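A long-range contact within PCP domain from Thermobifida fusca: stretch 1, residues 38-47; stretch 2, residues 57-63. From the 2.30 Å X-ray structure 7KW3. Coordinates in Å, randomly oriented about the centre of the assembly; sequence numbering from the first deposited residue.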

# COMPACT_ATOMS: atom_id res chain seq x y z
N ASP A 38 -5.73 7.40 -6.99
CA ASP A 38 -5.44 8.69 -7.61
C ASP A 38 -4.62 9.52 -6.61
O ASP A 38 -4.27 9.03 -5.53
CB ASP A 38 -6.73 9.40 -8.03
CG ASP A 38 -7.65 9.71 -6.85
OD1 ASP A 38 -7.21 9.62 -5.67
OD2 ASP A 38 -8.83 10.03 -7.09
N SER A 39 -4.39 10.79 -6.94
CA SER A 39 -3.52 11.63 -6.11
C SER A 39 -4.04 11.77 -4.69
O SER A 39 -3.27 11.69 -3.73
CB SER A 39 -3.34 13.00 -6.74
OG SER A 39 -2.47 12.93 -7.85
N VAL A 40 -5.35 11.98 -4.53
CA VAL A 40 -5.94 12.09 -3.19
C VAL A 40 -5.71 10.80 -2.42
O VAL A 40 -5.26 10.80 -1.26
CB VAL A 40 -7.44 12.42 -3.28
CG1 VAL A 40 -8.00 12.54 -1.88
CG2 VAL A 40 -7.69 13.70 -4.09
N LEU A 41 -6.04 9.67 -3.03
CA LEU A 41 -5.94 8.41 -2.31
C LEU A 41 -4.49 8.02 -2.07
O LEU A 41 -4.20 7.32 -1.08
CB LEU A 41 -6.69 7.32 -3.07
CG LEU A 41 -8.18 7.61 -3.20
CD1 LEU A 41 -8.88 6.51 -3.97
CD2 LEU A 41 -8.82 7.80 -1.83
N THR A 42 -3.58 8.46 -2.94
CA THR A 42 -2.15 8.20 -2.72
C THR A 42 -1.67 8.93 -1.48
O THR A 42 -0.97 8.35 -0.63
CB THR A 42 -1.35 8.65 -3.95
OG1 THR A 42 -1.69 7.83 -5.08
CG2 THR A 42 0.15 8.52 -3.70
N LEU A 43 -2.03 10.21 -1.35
CA LEU A 43 -1.74 10.97 -0.15
C LEU A 43 -2.20 10.21 1.09
O LEU A 43 -1.45 10.09 2.07
CB LEU A 43 -2.41 12.35 -0.23
CG LEU A 43 -1.98 13.35 0.85
CD1 LEU A 43 -0.52 13.70 0.65
CD2 LEU A 43 -2.81 14.61 0.81
N ARG A 44 -3.42 9.68 1.06
CA ARG A 44 -3.95 8.98 2.23
C ARG A 44 -3.19 7.69 2.49
O ARG A 44 -2.92 7.35 3.64
CB ARG A 44 -5.44 8.69 2.05
CG ARG A 44 -6.26 9.94 2.08
CD ARG A 44 -7.70 9.66 1.71
NE ARG A 44 -8.41 10.91 1.50
CZ ARG A 44 -9.67 10.99 1.09
NH1 ARG A 44 -10.36 9.88 0.86
NH2 ARG A 44 -10.24 12.17 0.91
N LEU A 45 -2.87 6.95 1.42
CA LEU A 45 -2.09 5.72 1.56
C LEU A 45 -0.76 5.99 2.25
O LEU A 45 -0.35 5.24 3.14
CB LEU A 45 -1.88 5.09 0.18
CG LEU A 45 -0.78 4.04 -0.04
CD1 LEU A 45 -0.99 2.83 0.85
CD2 LEU A 45 -0.76 3.61 -1.49
N VAL A 46 -0.06 7.07 1.86
CA VAL A 46 1.22 7.40 2.48
C VAL A 46 1.07 7.62 3.98
O VAL A 46 1.82 7.05 4.78
CB VAL A 46 1.85 8.63 1.79
CG1 VAL A 46 3.01 9.18 2.64
CG2 VAL A 46 2.31 8.29 0.38
N HIS A 47 0.11 8.46 4.39
CA HIS A 47 -0.14 8.71 5.81
C HIS A 47 -0.49 7.43 6.56
O HIS A 47 -0.02 7.20 7.68
CB HIS A 47 -1.30 9.69 6.01
CG HIS A 47 -1.12 11.01 5.35
ND1 HIS A 47 0.12 11.61 5.21
CD2 HIS A 47 -2.02 11.85 4.79
CE1 HIS A 47 -0.03 12.78 4.61
NE2 HIS A 47 -1.32 12.95 4.34
N SER A 57 6.87 7.04 0.10
CA SER A 57 6.54 8.31 -0.53
C SER A 57 5.48 8.13 -1.61
O SER A 57 5.25 7.03 -2.13
CB SER A 57 7.78 8.94 -1.16
OG SER A 57 8.13 8.23 -2.34
N ALA A 58 4.85 9.25 -1.96
CA ALA A 58 3.95 9.27 -3.11
C ALA A 58 4.66 8.78 -4.37
O ALA A 58 4.08 8.05 -5.16
CB ALA A 58 3.38 10.68 -3.32
N ARG A 59 5.92 9.20 -4.57
CA ARG A 59 6.68 8.74 -5.72
C ARG A 59 6.84 7.22 -5.71
O ARG A 59 6.80 6.58 -6.77
CB ARG A 59 8.05 9.43 -5.78
CG ARG A 59 8.00 10.73 -6.55
CD ARG A 59 9.35 11.36 -6.78
NE ARG A 59 9.18 12.65 -7.42
CZ ARG A 59 8.92 13.79 -6.77
NH1 ARG A 59 8.83 13.79 -5.45
NH2 ARG A 59 8.77 14.92 -7.45
N HIS A 60 7.01 6.62 -4.53
CA HIS A 60 7.05 5.16 -4.44
C HIS A 60 5.76 4.54 -4.96
O HIS A 60 5.79 3.55 -5.70
CB HIS A 60 7.30 4.72 -2.99
CG HIS A 60 8.67 5.06 -2.49
ND1 HIS A 60 8.93 5.30 -1.16
CD2 HIS A 60 9.86 5.17 -3.13
CE1 HIS A 60 10.22 5.55 -1.00
NE2 HIS A 60 10.80 5.48 -2.19
N VAL A 61 4.62 5.11 -4.58
CA VAL A 61 3.34 4.55 -5.00
C VAL A 61 3.19 4.63 -6.52
O VAL A 61 2.81 3.65 -7.17
CB VAL A 61 2.19 5.25 -4.27
CG1 VAL A 61 0.84 4.77 -4.80
CG2 VAL A 61 2.33 5.02 -2.76
N PHE A 62 3.50 5.79 -7.10
CA PHE A 62 3.34 5.93 -8.55
C PHE A 62 4.30 5.03 -9.30
O PHE A 62 3.94 4.47 -10.34
CB PHE A 62 3.51 7.40 -8.95
CG PHE A 62 2.29 8.25 -8.66
CD1 PHE A 62 1.27 8.37 -9.60
CD2 PHE A 62 2.16 8.90 -7.45
CE1 PHE A 62 0.14 9.15 -9.33
CE2 PHE A 62 1.05 9.67 -7.17
CZ PHE A 62 0.03 9.79 -8.11
N ARG A 63 5.50 4.83 -8.77
CA ARG A 63 6.49 3.99 -9.44
C ARG A 63 6.28 2.50 -9.15
O ARG A 63 6.59 1.66 -10.01
CB ARG A 63 7.89 4.46 -9.05
CG ARG A 63 9.01 3.49 -9.33
CD ARG A 63 9.77 3.78 -10.61
NE ARG A 63 10.54 2.59 -11.00
CZ ARG A 63 11.44 2.55 -11.97
NH1 ARG A 63 11.71 3.64 -12.68
NH2 ARG A 63 12.07 1.41 -12.23

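This is a small, apolar helix-to-helix contact, held by side-chain packing with no hydrogen bond from one stretch to the other. Helix 39-47 and helix 58-63 run at 119° to each other, their axes 9.6 Å apart at closest approach, and the two stretches together bury 307 Å². The backbones come nearest where the second helix begins: CA of Thr42 lies 6.2 Å from CA of Ala58, and CA of Val46 lies 6.2 Å from CA of Ser57.

The CA-to-CB bonds of Thr42, Leu45 and Val46 point toward the other stretch; i, i+3, i+4 spacing sets them on one face of the helix. Thr42 is the hub. Its OG1 donates to Asp38 O at 2.9 Å, which gives the hydroxyl a partner within its own stretch. Its methyl, CG2, sits 3.9 Å from Ala58 CB, 3.9 Å from Val61 CB and 3.8 Å from Phe62 CE2. One turn on, buried Leu45 meets buried Val61, CD2 to CG2 at 3.6 Å, a plain van der Waals contact between branched side chains. Val46 packs against backbone instead, its CG2 lying 3.6 Å from Ala58 N and 3.7 Å from Ser57 C.

At the other end, the CA-to-CB bond of Phe62 points sideways, but its ring reaches back to the first helix, where Ser39 OG lies at the ring edge, 4.0 Å from Phe62 CZ.

Each helix start carries a capping bond within its own stretch. Asp38 OD1 accepts from Leu41 N at 2.9 Å, capping the first helix. Ser57 OG accepts from His60 N at 2.9 Å, capping the second helix; Ser57 N in turn donates to His60 ND1 at 3.0 Å. The rule to read is that capping bonds sit at each helix start, and the helices meet mainly through apolar packing.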